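Local structure of alanine racemase (Actinobacillus succinogenes, 3C3K) at residues Ala93-Leu98 with His264-Trp269; Leu155-Ile160 with Ser181-Asp186; Leu195-Ile200 with Gln226-Ala231; Met71-Glu76 with Asp133-Tyr138. The protein is of unknown function despite its enzyme name, and has the two-lobed periplasmic binding protein-like fold that also forms the ligand-binding part of LacI-type regulators. All blocks are in the same frame, centred on the assembly; numbering follows the deposited sequence.

Interaction 1. Residues Ala93-Leu98 with His264-Trp269; sequences AEYDPL and HHLLPW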
loop_
_atom_site.group_PDB
_atom_site.type_symbol
_atom_site.label_atom_id
_atom_site.label_comp_id
_atom_site.label_asym_id
_atom_site.label_seq_id
_atom_site.Cartn_x
_atom_site.Cartn_y
_atom_site.Cartn_z
ATOM N N ALA B 93 -5.056 16.851 -0.120
ATOM C CA ALA B 93 -6.045 16.118 0.651
ATOM C C ALA B 93 -6.476 16.779 1.925
ATOM O O ALA B 93 -7.248 16.214 2.625
ATOM C CB ALA B 93 -5.584 14.684 0.952
ATOM N N GLU B 94 -5.991 17.965 2.217
ATOM C CA GLU B 94 -6.571 18.804 3.268
ATOM C C GLU B 94 -7.049 20.111 2.608
ATOM O O GLU B 94 -6.417 20.628 1.696
ATOM C CB GLU B 94 -5.560 19.096 4.374
ATOM C CG GLU B 94 -5.159 17.903 5.231
ATOM C CD GLU B 94 -6.095 17.693 6.394
ATOM O OE1 GLU B 94 -7.317 17.591 6.148
ATOM O OE2 GLU B 94 -5.608 17.644 7.547
ATOM N N TYR B 95 -8.180 20.616 3.049
ATOM C CA TYR B 95 -8.778 21.807 2.440
ATOM C C TYR B 95 -9.072 22.886 3.460
ATOM O O TYR B 95 -9.939 22.683 4.315
ATOM C CB TYR B 95 -10.089 21.424 1.767
ATOM C CG TYR B 95 -10.832 22.536 1.101
ATOM C CD1 TYR B 95 -10.234 23.288 0.113
ATOM C CD2 TYR B 95 -12.157 22.768 1.387
ATOM C CE1 TYR B 95 -10.896 24.294 -0.540
ATOM C CE2 TYR B 95 -12.855 23.747 0.742
ATOM C CZ TYR B 95 -12.200 24.501 -0.243
ATOM O OH TYR B 95 -12.844 25.473 -0.914
ATOM N N ASP B 96 -8.356 24.018 3.353
ATOM C CA ASP B 96 -8.682 25.225 4.081
ATOM C C ASP B 96 -8.499 26.395 3.134
ATOM O O ASP B 96 -7.369 26.709 2.747
ATOM C CB ASP B 96 -7.747 25.447 5.252
ATOM C CG ASP B 96 -8.134 26.682 6.052
ATOM O OD1 ASP B 96 -9.147 27.357 5.692
ATOM O OD2 ASP B 96 -7.447 26.940 7.061
ATOM N N PRO B 97 -9.611 26.998 2.680
ATOM C CA PRO B 97 -9.430 28.102 1.703
ATOM C C PRO B 97 -8.802 29.400 2.263
ATOM O O PRO B 97 -8.421 30.305 1.492
ATOM C CB PRO B 97 -10.845 28.334 1.117
ATOM C CG PRO B 97 -11.802 27.379 1.870
ATOM C CD PRO B 97 -11.015 26.609 2.906
ATOM N N LEU B 98 -8.669 29.486 3.586
ATOM C CA LEU B 98 -8.020 30.617 4.202
ATOM C C LEU B 98 -6.522 30.318 4.328
ATOM O O LEU B 98 -5.699 31.212 4.587
ATOM C CB LEU B 98 -8.664 30.932 5.569
ATOM C CG LEU B 98 -10.082 31.509 5.417
ATOM C CD1 LEU B 98 -10.580 31.882 6.777
ATOM C CD2 LEU B 98 -10.183 32.735 4.422
ATOM N N HIS B 264 -6.985 26.856 -4.323
ATOM C CA HIS B 264 -7.388 25.691 -3.567
ATOM C C HIS B 264 -8.276 24.929 -4.483
ATOM O O HIS B 264 -9.459 25.268 -4.615
ATOM C CB HIS B 264 -8.104 26.101 -2.272
ATOM C CG HIS B 264 -7.216 26.809 -1.284
ATOM N ND1 HIS B 264 -6.216 26.153 -0.584
ATOM C CD2 HIS B 264 -7.180 28.103 -0.866
ATOM C CE1 HIS B 264 -5.573 27.021 0.187
ATOM N NE2 HIS B 264 -6.153 28.205 0.048
ATOM N N HIS B 265 -7.706 23.987 -5.248
ATOM C CA HIS B 265 -8.525 23.208 -6.182
ATOM C C HIS B 265 -9.346 22.121 -5.475
ATOM O O HIS B 265 -8.831 21.399 -4.604
ATOM C CB HIS B 265 -7.668 22.511 -7.232
ATOM C CG HIS B 265 -7.038 23.431 -8.212
ATOM N ND1 HIS B 265 -7.483 23.531 -9.512
ATOM C CD2 HIS B 265 -6.005 24.305 -8.097
ATOM C CE1 HIS B 265 -6.751 24.424 -10.165
ATOM N NE2 HIS B 265 -5.838 24.905 -9.337
ATOM N N LEU B 266 -10.620 22.024 -5.846
ATOM C CA LEU B 266 -11.492 20.975 -5.374
ATOM C C LEU B 266 -11.781 20.144 -6.575
ATOM O O LEU B 266 -12.306 20.654 -7.533
ATOM C CB LEU B 266 -12.798 21.529 -4.844
ATOM C CG LEU B 266 -12.738 22.000 -3.374
ATOM C CD1 LEU B 266 -14.123 22.502 -3.047
ATOM C CD2 LEU B 266 -12.344 20.969 -2.412
ATOM N N LEU B 267 -11.424 18.875 -6.532
ATOM C CA LEU B 267 -11.726 17.910 -7.596
ATOM C C LEU B 267 -12.981 17.072 -7.223
ATOM O O LEU B 267 -13.277 16.885 -6.016
ATOM C CB LEU B 267 -10.501 17.002 -7.895
ATOM C CG LEU B 267 -9.191 17.678 -8.330
ATOM C CD1 LEU B 267 -8.245 16.629 -8.815
ATOM C CD2 LEU B 267 -9.337 18.749 -9.468
ATOM N N PRO B 268 -13.780 16.647 -8.245
ATOM C CA PRO B 268 -15.063 15.959 -7.930
ATOM C C PRO B 268 -14.849 14.580 -7.349
ATOM O O PRO B 268 -14.034 13.853 -7.855
ATOM C CB PRO B 268 -15.799 15.810 -9.300
ATOM C CG PRO B 268 -14.887 16.410 -10.377
ATOM C CD PRO B 268 -13.537 16.811 -9.703
ATOM N N TRP B 269 -15.586 14.248 -6.284
ATOM C CA TRP B 269 -15.712 12.880 -5.779
ATOM C C TRP B 269 -16.934 12.231 -6.393
ATOM O O TRP B 269 -17.845 12.931 -6.807
ATOM C CB TRP B 269 -15.862 12.903 -4.260
ATOM C CG TRP B 269 -16.973 13.794 -3.815
ATOM C CD1 TRP B 269 -16.877 15.114 -3.473
ATOM C CD2 TRP B 269 -18.360 13.440 -3.683
ATOM N NE1 TRP B 269 -18.116 15.610 -3.151
ATOM C CE2 TRP B 269 -19.040 14.591 -3.251
ATOM C CE3 TRP B 269 -19.087 12.248 -3.885
ATOM C CZ2 TRP B 269 -20.423 14.607 -3.028
ATOM C CZ3 TRP B 269 -20.480 12.251 -3.672
ATOM C CH2 TRP B 269 -21.136 13.435 -3.270
HETATM O O HOH W 1 -11.919 26.120 -3.287
#

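Interaction 2. Residues Leu155-Ile160 with Ser181-Asp186; sequences LDYSRI and SAVKPD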
loop_
_atom_site.group_PDB
_atom_site.type_symbol
_atom_site.label_atom_id
_atom_site.label_comp_id
_atom_site.label_asym_id
_atom_site.label_seq_id
_atom_site.Cartn_x
_atom_site.Cartn_y
_atom_site.Cartn_z
ATOM N N LEU B 155 -32.433 11.843 13.303
ATOM C CA LEU B 155 -32.148 10.496 13.745
ATOM C C LEU B 155 -31.692 10.535 15.206
ATOM O O LEU B 155 -30.918 11.372 15.600
ATOM C CB LEU B 155 -31.125 9.811 12.819
ATOM C CG LEU B 155 -31.505 9.826 11.302
ATOM C CD1 LEU B 155 -30.490 9.263 10.361
ATOM C CD2 LEU B 155 -32.811 9.077 11.036
ATOM N N ASP B 156 -32.145 9.591 16.009
ATOM C CA ASP B 156 -31.736 9.567 17.407
ATOM C C ASP B 156 -30.354 8.874 17.634
ATOM O O ASP B 156 -29.579 9.237 18.549
ATOM C CB ASP B 156 -32.815 8.854 18.184
ATOM C CG ASP B 156 -32.697 9.100 19.709
ATOM O OD1 ASP B 156 -31.855 9.937 20.166
ATOM O OD2 ASP B 156 -33.447 8.438 20.435
ATOM N N TYR B 157 -30.019 7.922 16.779
ATOM C CA TYR B 157 -28.789 7.137 16.936
ATOM C C TYR B 157 -27.593 7.840 16.328
ATOM O O TYR B 157 -27.602 8.274 15.130
ATOM C CB TYR B 157 -28.954 5.760 16.267
ATOM C CG TYR B 157 -27.754 4.819 16.283
ATOM C CD1 TYR B 157 -27.700 3.744 17.158
ATOM C CD2 TYR B 157 -26.717 4.965 15.363
ATOM C CE1 TYR B 157 -26.616 2.865 17.154
ATOM C CE2 TYR B 157 -25.632 4.131 15.364
ATOM C CZ TYR B 157 -25.585 3.070 16.256
ATOM O OH TYR B 157 -24.531 2.210 16.221
ATOM N N SER B 158 -26.552 7.865 17.148
ATOM C CA SER B 158 -25.273 8.368 16.782
ATOM C C SER B 158 -24.259 7.453 17.387
ATOM O O SER B 158 -24.385 7.085 18.600
ATOM C CB SER B 158 -25.053 9.711 17.476
ATOM O OG SER B 158 -24.457 10.548 16.578
ATOM N N ARG B 159 -23.268 7.064 16.570
ATOM C CA ARG B 159 -22.085 6.504 17.133
ATOM C C ARG B 159 -20.818 6.374 16.385
ATOM O O ARG B 159 -20.801 6.006 15.208
ATOM C CB ARG B 159 -22.297 5.585 18.303
ATOM C CG ARG B 159 -22.307 4.101 18.231
ATOM C CD ARG B 159 -22.418 3.716 19.763
ATOM N NE ARG B 159 -23.692 3.031 20.079
ATOM C CZ ARG B 159 -24.844 3.634 20.419
ATOM N NH1 ARG B 159 -25.929 2.896 20.651
ATOM N NH2 ARG B 159 -24.937 4.963 20.500
ATOM N N ILE B 160 -19.735 6.622 17.099
ATOM C CA ILE B 160 -18.441 6.709 16.453
ATOM C C ILE B 160 -17.478 5.800 17.162
ATOM O O ILE B 160 -17.388 5.807 18.424
ATOM C CB ILE B 160 -17.915 8.146 16.535
ATOM C CG1 ILE B 160 -18.909 9.073 15.881
ATOM C CG2 ILE B 160 -16.504 8.269 15.901
ATOM C CD1 ILE B 160 -18.743 10.575 16.206
ATOM N N SER B 181 -23.583 -3.351 21.998
ATOM C CA SER B 181 -24.335 -2.220 22.540
ATOM C C SER B 181 -25.771 -2.543 22.506
ATOM O O SER B 181 -26.166 -3.425 21.747
ATOM C CB SER B 181 -24.099 -0.938 21.756
ATOM O OG SER B 181 -25.228 -0.120 21.873
ATOM N N ALA B 182 -26.530 -1.822 23.342
ATOM C CA ALA B 182 -27.993 -1.991 23.486
ATOM C C ALA B 182 -28.646 -1.958 22.118
ATOM O O ALA B 182 -29.393 -2.878 21.748
ATOM C CB ALA B 182 -28.568 -0.880 24.362
ATOM N N VAL B 183 -28.361 -0.891 21.393
ATOM C CA VAL B 183 -28.846 -0.689 20.024
ATOM C C VAL B 183 -27.682 -0.890 19.075
ATOM O O VAL B 183 -26.653 -0.235 19.218
ATOM C CB VAL B 183 -29.460 0.724 19.841
ATOM C CG1 VAL B 183 -29.996 0.903 18.406
ATOM C CG2 VAL B 183 -30.597 0.928 20.805
ATOM N N LYS B 184 -27.842 -1.811 18.133
ATOM C CA LYS B 184 -26.857 -2.057 17.079
ATOM C C LYS B 184 -27.063 -1.185 15.810
ATOM O O LYS B 184 -28.193 -0.757 15.518
ATOM C CB LYS B 184 -26.884 -3.532 16.712
ATOM C CG LYS B 184 -27.316 -4.342 17.874
ATOM C CD LYS B 184 -26.224 -5.161 18.448
ATOM C CE LYS B 184 -26.567 -6.602 18.132
ATOM N NZ LYS B 184 -25.556 -7.503 18.711
ATOM N N PRO B 185 -25.987 -0.945 15.042
ATOM C CA PRO B 185 -26.258 -0.148 13.885
ATOM C C PRO B 185 -26.958 -0.961 12.812
ATOM O O PRO B 185 -26.909 -2.214 12.822
ATOM C CB PRO B 185 -24.860 0.279 13.412
ATOM C CG PRO B 185 -23.995 -0.825 13.772
ATOM C CD PRO B 185 -24.561 -1.324 15.128
ATOM N N ASP B 186 -27.676 -0.267 11.934
ATOM C CA ASP B 186 -28.099 -0.890 10.712
ATOM C C ASP B 186 -27.228 -0.398 9.546
ATOM O O ASP B 186 -27.511 -0.719 8.387
ATOM C CB ASP B 186 -29.622 -0.658 10.440
ATOM C CG ASP B 186 -30.012 0.829 10.361
ATOM O OD1 ASP B 186 -29.098 1.683 10.318
ATOM O OD2 ASP B 186 -31.241 1.160 10.381
HETATM O O HOH W 2 -24.229 0.615 18.312
#

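Interaction 3. Residues Leu195-Ile200 with Gln226-Ala231; sequences LAAGAI and QITVPA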
loop_
_atom_site.group_PDB
_atom_site.type_symbol
_atom_site.label_atom_id
_atom_site.label_comp_id
_atom_site.label_asym_id
_atom_site.label_seq_id
_atom_site.Cartn_x
_atom_site.Cartn_y
_atom_site.Cartn_z
ATOM N N LEU B 195 -10.673 0.190 6.389
ATOM C CA LEU B 195 -11.427 -0.040 7.633
ATOM C C LEU B 195 -12.750 -0.711 7.310
ATOM O O LEU B 195 -13.219 -1.533 8.083
ATOM C CB LEU B 195 -11.651 1.307 8.320
ATOM C CG LEU B 195 -10.325 1.914 8.780
ATOM C CD1 LEU B 195 -10.670 3.316 9.362
ATOM C CD2 LEU B 195 -9.584 1.012 9.818
ATOM N N ALA B 196 -13.338 -0.386 6.159
ATOM C CA ALA B 196 -14.670 -0.929 5.779
ATOM C C ALA B 196 -14.547 -2.413 5.431
ATOM O O ALA B 196 -15.446 -3.214 5.708
ATOM C CB ALA B 196 -15.306 -0.135 4.615
ATOM N N ALA B 197 -13.407 -2.797 4.846
ATOM C CA ALA B 197 -13.179 -4.208 4.519
ATOM C C ALA B 197 -13.178 -5.039 5.803
ATOM O O ALA B 197 -13.652 -6.174 5.812
ATOM C CB ALA B 197 -11.879 -4.375 3.763
ATOM N N GLY B 198 -12.657 -4.457 6.880
ATOM C CA GLY B 198 -12.637 -5.102 8.205
ATOM C C GLY B 198 -14.026 -5.090 8.808
ATOM O O GLY B 198 -14.451 -6.042 9.489
ATOM N N ALA B 199 -14.775 -4.025 8.533
ATOM C CA ALA B 199 -16.149 -4.027 9.012
ATOM C C ALA B 199 -16.962 -5.177 8.370
ATOM O O ALA B 199 -17.647 -5.910 9.071
ATOM C CB ALA B 199 -16.782 -2.668 8.831
ATOM N N ILE B 200 -16.836 -5.354 7.058
ATOM C CA ILE B 200 -17.479 -6.426 6.314
ATOM C C ILE B 200 -17.065 -7.803 6.875
ATOM O O ILE B 200 -17.907 -8.677 7.142
ATOM C CB ILE B 200 -17.097 -6.345 4.803
ATOM C CG1 ILE B 200 -17.743 -5.105 4.166
ATOM C CG2 ILE B 200 -17.477 -7.657 4.086
ATOM C CD1 ILE B 200 -17.619 -4.965 2.584
ATOM N N GLN B 226 -12.943 -3.276 -4.377
ATOM C CA GLN B 226 -13.439 -4.146 -5.439
ATOM C C GLN B 226 -13.139 -5.649 -5.205
ATOM O O GLN B 226 -13.431 -6.512 -6.052
ATOM C CB GLN B 226 -12.839 -3.719 -6.750
ATOM C CG GLN B 226 -13.218 -2.292 -7.078
ATOM C CD GLN B 226 -12.444 -1.812 -8.245
ATOM O OE1 GLN B 226 -11.227 -2.022 -8.335
ATOM N NE2 GLN B 226 -13.120 -1.180 -9.165
ATOM N N ILE B 227 -12.555 -5.919 -4.045
ATOM C CA ILE B 227 -12.158 -7.229 -3.665
ATOM C C ILE B 227 -13.061 -7.855 -2.595
ATOM O O ILE B 227 -13.102 -9.092 -2.460
ATOM C CB ILE B 227 -10.690 -7.242 -3.228
ATOM C CG1 ILE B 227 -9.812 -7.033 -4.441
ATOM C CG2 ILE B 227 -10.304 -8.640 -2.761
ATOM C CD1 ILE B 227 -8.463 -6.450 -4.125
ATOM N N THR B 228 -13.755 -7.010 -1.822
ATOM C CA THR B 228 -14.478 -7.511 -0.665
ATOM C C THR B 228 -15.737 -8.168 -1.178
ATOM O O THR B 228 -16.190 -7.904 -2.328
ATOM C CB THR B 228 -14.829 -6.368 0.306
ATOM O OG1 THR B 228 -15.469 -5.303 -0.422
ATOM C CG2 THR B 228 -13.575 -5.855 0.928
ATOM N N VAL B 229 -16.332 -9.020 -0.334
ATOM C CA VAL B 229 -17.586 -9.626 -0.711
ATOM C C VAL B 229 -18.582 -9.324 0.381
ATOM O O VAL B 229 -18.381 -9.727 1.493
ATOM C CB VAL B 229 -17.449 -11.173 -0.978
ATOM C CG1 VAL B 229 -18.849 -11.786 -1.229
ATOM C CG2 VAL B 229 -16.517 -11.398 -2.184
ATOM N N PRO B 230 -19.648 -8.569 0.078
ATOM C CA PRO B 230 -20.042 -7.906 -1.123
ATOM C C PRO B 230 -19.016 -6.793 -1.484
ATOM O O PRO B 230 -18.284 -6.262 -0.629
ATOM C CB PRO B 230 -21.358 -7.217 -0.732
ATOM C CG PRO B 230 -21.291 -7.126 0.774
ATOM C CD PRO B 230 -20.581 -8.322 1.206
ATOM N N ALA B 231 -18.990 -6.440 -2.754
ATOM C CA ALA B 231 -18.177 -5.284 -3.183
ATOM C C ALA B 231 -18.658 -4.060 -2.426
ATOM O O ALA B 231 -19.827 -3.962 -2.123
ATOM C CB ALA B 231 -18.302 -5.056 -4.641
#

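Interaction 4. Residues Met71-Glu76 with Asp133-Tyr138; sequences MDALSE and DLAYQY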
loop_
_atom_site.group_PDB
_atom_site.type_symbol
_atom_site.label_atom_id
_atom_site.label_comp_id
_atom_site.label_asym_id
_atom_site.label_seq_id
_atom_site.Cartn_x
_atom_site.Cartn_y
_atom_site.Cartn_z
ATOM N N MET B 71 1.045 15.632 2.403
ATOM C CA MET B 71 -0.222 15.051 2.610
ATOM C C MET B 71 -0.452 15.014 4.168
ATOM O O MET B 71 -1.436 14.453 4.628
ATOM C CB MET B 71 -0.293 13.631 2.016
ATOM C CG MET B 71 0.242 13.431 0.510
ATOM S SD MET B 71 0.123 11.620 0.051
ATOM C CE MET B 71 -1.577 11.605 -0.055
ATOM N N ASP B 72 0.389 15.710 4.950
ATOM C CA ASP B 72 0.165 15.731 6.420
ATOM C C ASP B 72 -1.007 16.551 6.921
ATOM O O ASP B 72 -1.594 17.375 6.171
ATOM C CB ASP B 72 1.420 16.242 7.109
ATOM C CG ASP B 72 2.514 15.182 7.211
ATOM O OD1 ASP B 72 2.233 14.031 6.917
ATOM O OD2 ASP B 72 3.620 15.515 7.720
ATOM N N ALA B 73 -1.336 16.361 8.209
ATOM C CA ALA B 73 -2.412 17.117 8.841
ATOM C C ALA B 73 -2.205 18.617 8.622
ATOM O O ALA B 73 -1.058 19.145 8.713
ATOM C CB ALA B 73 -2.504 16.797 10.375
ATOM N N LEU B 74 -3.318 19.286 8.314
ATOM C CA LEU B 74 -3.377 20.727 8.021
ATOM C C LEU B 74 -2.735 21.539 9.093
ATOM O O LEU B 74 -2.080 22.509 8.798
ATOM C CB LEU B 74 -4.861 21.161 7.917
ATOM C CG LEU B 74 -5.185 22.571 7.465
ATOM C CD1 LEU B 74 -4.784 22.685 6.029
ATOM C CD2 LEU B 74 -6.668 22.777 7.649
ATOM N N SER B 75 -2.860 21.115 10.360
ATOM C CA SER B 75 -2.326 21.892 11.460
ATOM C C SER B 75 -0.769 21.914 11.593
ATOM O O SER B 75 -0.163 22.660 12.441
ATOM C CB SER B 75 -2.878 21.303 12.736
ATOM O OG SER B 75 -2.380 20.006 12.916
ATOM N N GLU B 76 -0.129 21.107 10.754
ATOM C CA GLU B 76 1.323 21.072 10.686
ATOM C C GLU B 76 1.828 22.246 9.858
ATOM O O GLU B 76 2.973 22.606 9.993
ATOM C CB GLU B 76 1.785 19.763 10.035
ATOM C CG GLU B 76 3.266 19.425 10.338
ATOM C CD GLU B 76 3.717 18.091 9.784
ATOM O OE1 GLU B 76 3.553 17.860 8.537
ATOM O OE2 GLU B 76 4.294 17.320 10.592
ATOM N N ASP B 133 -7.974 8.915 12.655
ATOM C CA ASP B 133 -7.006 9.840 13.333
ATOM C C ASP B 133 -7.461 11.278 13.118
ATOM O O ASP B 133 -7.294 11.844 12.032
ATOM C CB ASP B 133 -5.635 9.620 12.680
ATOM C CG ASP B 133 -4.501 10.526 13.224
ATOM O OD1 ASP B 133 -4.620 11.330 14.197
ATOM O OD2 ASP B 133 -3.426 10.383 12.606
ATOM N N LEU B 134 -8.070 11.847 14.153
ATOM C CA LEU B 134 -8.620 13.203 14.105
ATOM C C LEU B 134 -7.630 14.366 13.978
ATOM O O LEU B 134 -8.078 15.487 13.925
ATOM C CB LEU B 134 -9.525 13.453 15.334
ATOM C CG LEU B 134 -10.964 12.861 15.359
ATOM C CD1 LEU B 134 -11.622 13.295 16.686
ATOM C CD2 LEU B 134 -11.847 13.303 14.204
ATOM N N ALA B 135 -6.305 14.140 14.001
ATOM C CA ALA B 135 -5.365 15.227 13.724
ATOM C C ALA B 135 -5.601 15.720 12.270
ATOM O O ALA B 135 -5.368 16.885 11.971
ATOM C CB ALA B 135 -3.867 14.727 13.897
ATOM N N TYR B 136 -6.125 14.854 11.384
ATOM C CA TYR B 136 -6.390 15.264 9.988
ATOM C C TYR B 136 -7.717 15.973 9.817
ATOM O O TYR B 136 -8.778 15.500 10.309
ATOM C CB TYR B 136 -6.291 14.092 9.054
ATOM C CG TYR B 136 -4.895 13.494 9.010
ATOM C CD1 TYR B 136 -4.458 12.586 9.983
ATOM C CD2 TYR B 136 -4.002 13.840 7.976
ATOM C CE1 TYR B 136 -3.139 12.070 9.939
ATOM C CE2 TYR B 136 -2.722 13.301 7.910
ATOM C CZ TYR B 136 -2.291 12.422 8.867
ATOM O OH TYR B 136 -0.990 11.906 8.790
ATOM N N GLN B 137 -7.683 17.114 9.120
ATOM C CA GLN B 137 -8.912 17.902 9.006
ATOM C C GLN B 137 -9.911 17.080 8.200
ATOM O O GLN B 137 -11.120 17.111 8.452
ATOM C CB GLN B 137 -8.687 19.300 8.400
ATOM C CG GLN B 137 -9.898 20.211 8.560
ATOM C CD GLN B 137 -9.805 21.556 7.842
ATOM O OE1 GLN B 137 -9.815 22.585 8.506
ATOM N NE2 GLN B 137 -9.749 21.559 6.496
ATOM N N TYR B 138 -9.440 16.286 7.257
ATOM C CA TYR B 138 -10.455 15.534 6.570
ATOM C C TYR B 138 -11.169 14.564 7.538
ATOM O O TYR B 138 -12.337 14.301 7.376
ATOM C CB TYR B 138 -9.943 14.812 5.346
ATOM C CG TYR B 138 -8.757 13.901 5.551
ATOM C CD1 TYR B 138 -8.896 12.595 6.070
ATOM C CD2 TYR B 138 -7.481 14.301 5.104
ATOM C CE1 TYR B 138 -7.735 11.757 6.213
ATOM C CE2 TYR B 138 -6.371 13.490 5.238
ATOM C CZ TYR B 138 -6.509 12.224 5.756
ATOM O OH TYR B 138 -5.338 11.464 5.795
HETATM O O HOH W 3 -3.421 11.984 3.825
HETATM O O HOH W 4 -5.195 19.198 10.820
#

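Interaction 1. Residues Ala93-Leu98 with His264-Trp269
Tyr95 sets CG anti to its backbone N (chi1 180°), whereas His264 and Leu266 each place CG anti to the carbonyl carbon; together these torsions bring two rings and a leucine to the edge of the six-stranded parallel sheet in the first lobe of this periplasmic binding protein-like fold. Strand 264-266 is one of the two edge strands of that sheet, and residues 93-98 belong to the connection from strand 89-92 to strand 102-105. The phenol ring is held between aliphatic groups. Leu266 CD2 lies 3.9 Å from the centroid of the Tyr95 ring, 4° off its normal, in a CH-pi contact, while Pro97 CD sits over the centre of the opposite face. His264 CB comes in at the ring edge, 3.7 Å from Tyr95 CE1. The imidazole lies with one face against the loop backbone: Pro97 CA is 3.8 Å from the centroid of the His264 ring, a second CH-pi contact. Asp96 O approaches that same face, offset toward its rim and 3.1 Å from His264 CE1. Hydrogen bonds between His264 ND1 and Ser103 OG and between NE2 and Ser99 O fix the rotation of this ring. An Asx turn shapes the loop, Leu98 N donating to Asp96 OD1 over 3.0 Å (160°). Near the surface, a water 2.6 Å from Tyr95 OH donates to His264 O at 2.9 Å.

Interaction 2. Residues Leu155-Ile160 with Ser181-Asp186
The compact part of this contact is the phenol of buried Tyr157, which extends across to Val183 and Pro185 with CG anti to the backbone N (chi1 178°). Its tip meets the proline obliquely, Tyr157 OH lying 3.4 Å from Pro185 CB. Farther back along the ring, Tyr157 CD1 touches Val183 CG1 at 3.9 Å as the two side chains slide past each other in opposite directions, and Val183 O sits in the ring plane at its edge. The other side is looser and wetter. Tyr157 OH donates over 2.6 Å to a water that in turn donates to Val183 O at 2.7 Å; Arg159 NE adds only a weak bond to the same water. Ser181 OG also donates to Val183 O (3.0 Å), from above the carbonyl plane, so this oxygen is gripped twice. The Arg159 chain, bent at chi3, lays one face of its guanidinium against Tyr157 CE1. In the fold, helix 168-179 makes the beta-alpha-beta crossover from edge strand 159-162 to strand 187-190; strand 127-131 runs between these two, and its Ala128 is touched by both Tyr157 and Pro185, while Pro185 also packs on Leu179 of the helix.

Interaction 3. Residues Leu195-Ile200 with Gln226-Ala231
Residues 195-200 form a regular stretch of helix 193-205, with Ile200 N bonded to Ala196 O at 2.9 Å, whereas residues 226-231 run past it without helix or strand structure and include a cis peptide between Val229 and Pro230. The backbones come nearest at Ala197 and Thr228, whose CA atoms are 6.3 Å apart. Ala197 and Ile200, one helical turn apart, supply the helix side of the contact. Methyl meets methyl at one end, Ala197 CB lying 3.6 Å from Thr228 CG2. Ile200 spreads its two branches over the loop: CG2, anti to the backbone N, reaches Val229 O at 3.4 Å, and CD1 lies 3.5 Å from Pro230 O and 3.7 Å from Thr228 OG1, crossing the threonine at about a right angle. Thr228 OG1 occupies the crowded position between its backbone N and carbonyl carbon (chi1 51°), from which it donates to Pro230 O over 3.0 Å, tying the loop back across the cis proline. Just before Thr228 the loop turns to the dimer partner: Gln226 O bonds to Gln201 NE2 of the second subunit, and Ile227 packs on its Ile224. Helix 193-205 is the crossover of a beta-alpha-beta unit between parallel strands 187-190 and 215-217, and Ile200 also rests on Val216, an arrangement typical of the alpha/beta second lobe of periplasmic binding protein-like folds.

Interaction 4. Residues Met71-Glu76 with Asp133-Tyr138
Across the cleft between the two lobes of the periplasmic binding protein-like fold, the loop after strand 68-70 meets the turn that leads from strand 127-131 into helix 137-152. An Asx turn and a type I beta turn, both starting at Asp133, bring Tyr136 to the N-cap position of that helix. Ala73 CB lies over one face of the Tyr136 ring, 4.2 Å from its centroid and 15° off the normal, a CH-pi contact. The same methyl is 3.3 Å from Ala135 O, and Ala73 N is 3.4 Å from Tyr136 CE2, while Met71 O lies in plane at the ring edge. Ser48 OG secures both sides, hydrogen-bonding to Tyr136 OH and to Ala73 N. Leu74 and Gln137 run side by side in the same direction, each with CG anti to the backbone N, so that Leu74 CD2 rests against the amide, 3.3 Å from Gln137 OE1. The carboxylate oxygen Glu94 OE2 accepts from the backbone N of both Leu74 and Gln137; its place at the helix start would probably favour the charged form. One water accepts from Ser75 N and donates to Ala135 O (2.6 Å), and another donates to Met71 O and bonds to Tyr138 OH. At the N-cap, Tyr136 CB stands 3.7 Å above the plane of the Tyr138 ring, over its centre.

Overall arrangement
Interactions 1 and 4 adjoin at the junction of the lobes, their centres 13 Å apart: the two touch through the 93-98 loop, and their segments alternate along the chain. Interaction 1 borders the six-stranded sheet; interaction 4 bridges from that lobe to helix 137-152 of the other. Interactions 2 and 3 follow in series within the second lobe, 21 Å apart between centres, at edge strand 159-162 and at the helices and loops around the four-stranded sheet, and interaction 3 reaches the second subunit. Strand 264-266 then returns to the first sheet, so the chain crosses between lobes more than once, as in this family.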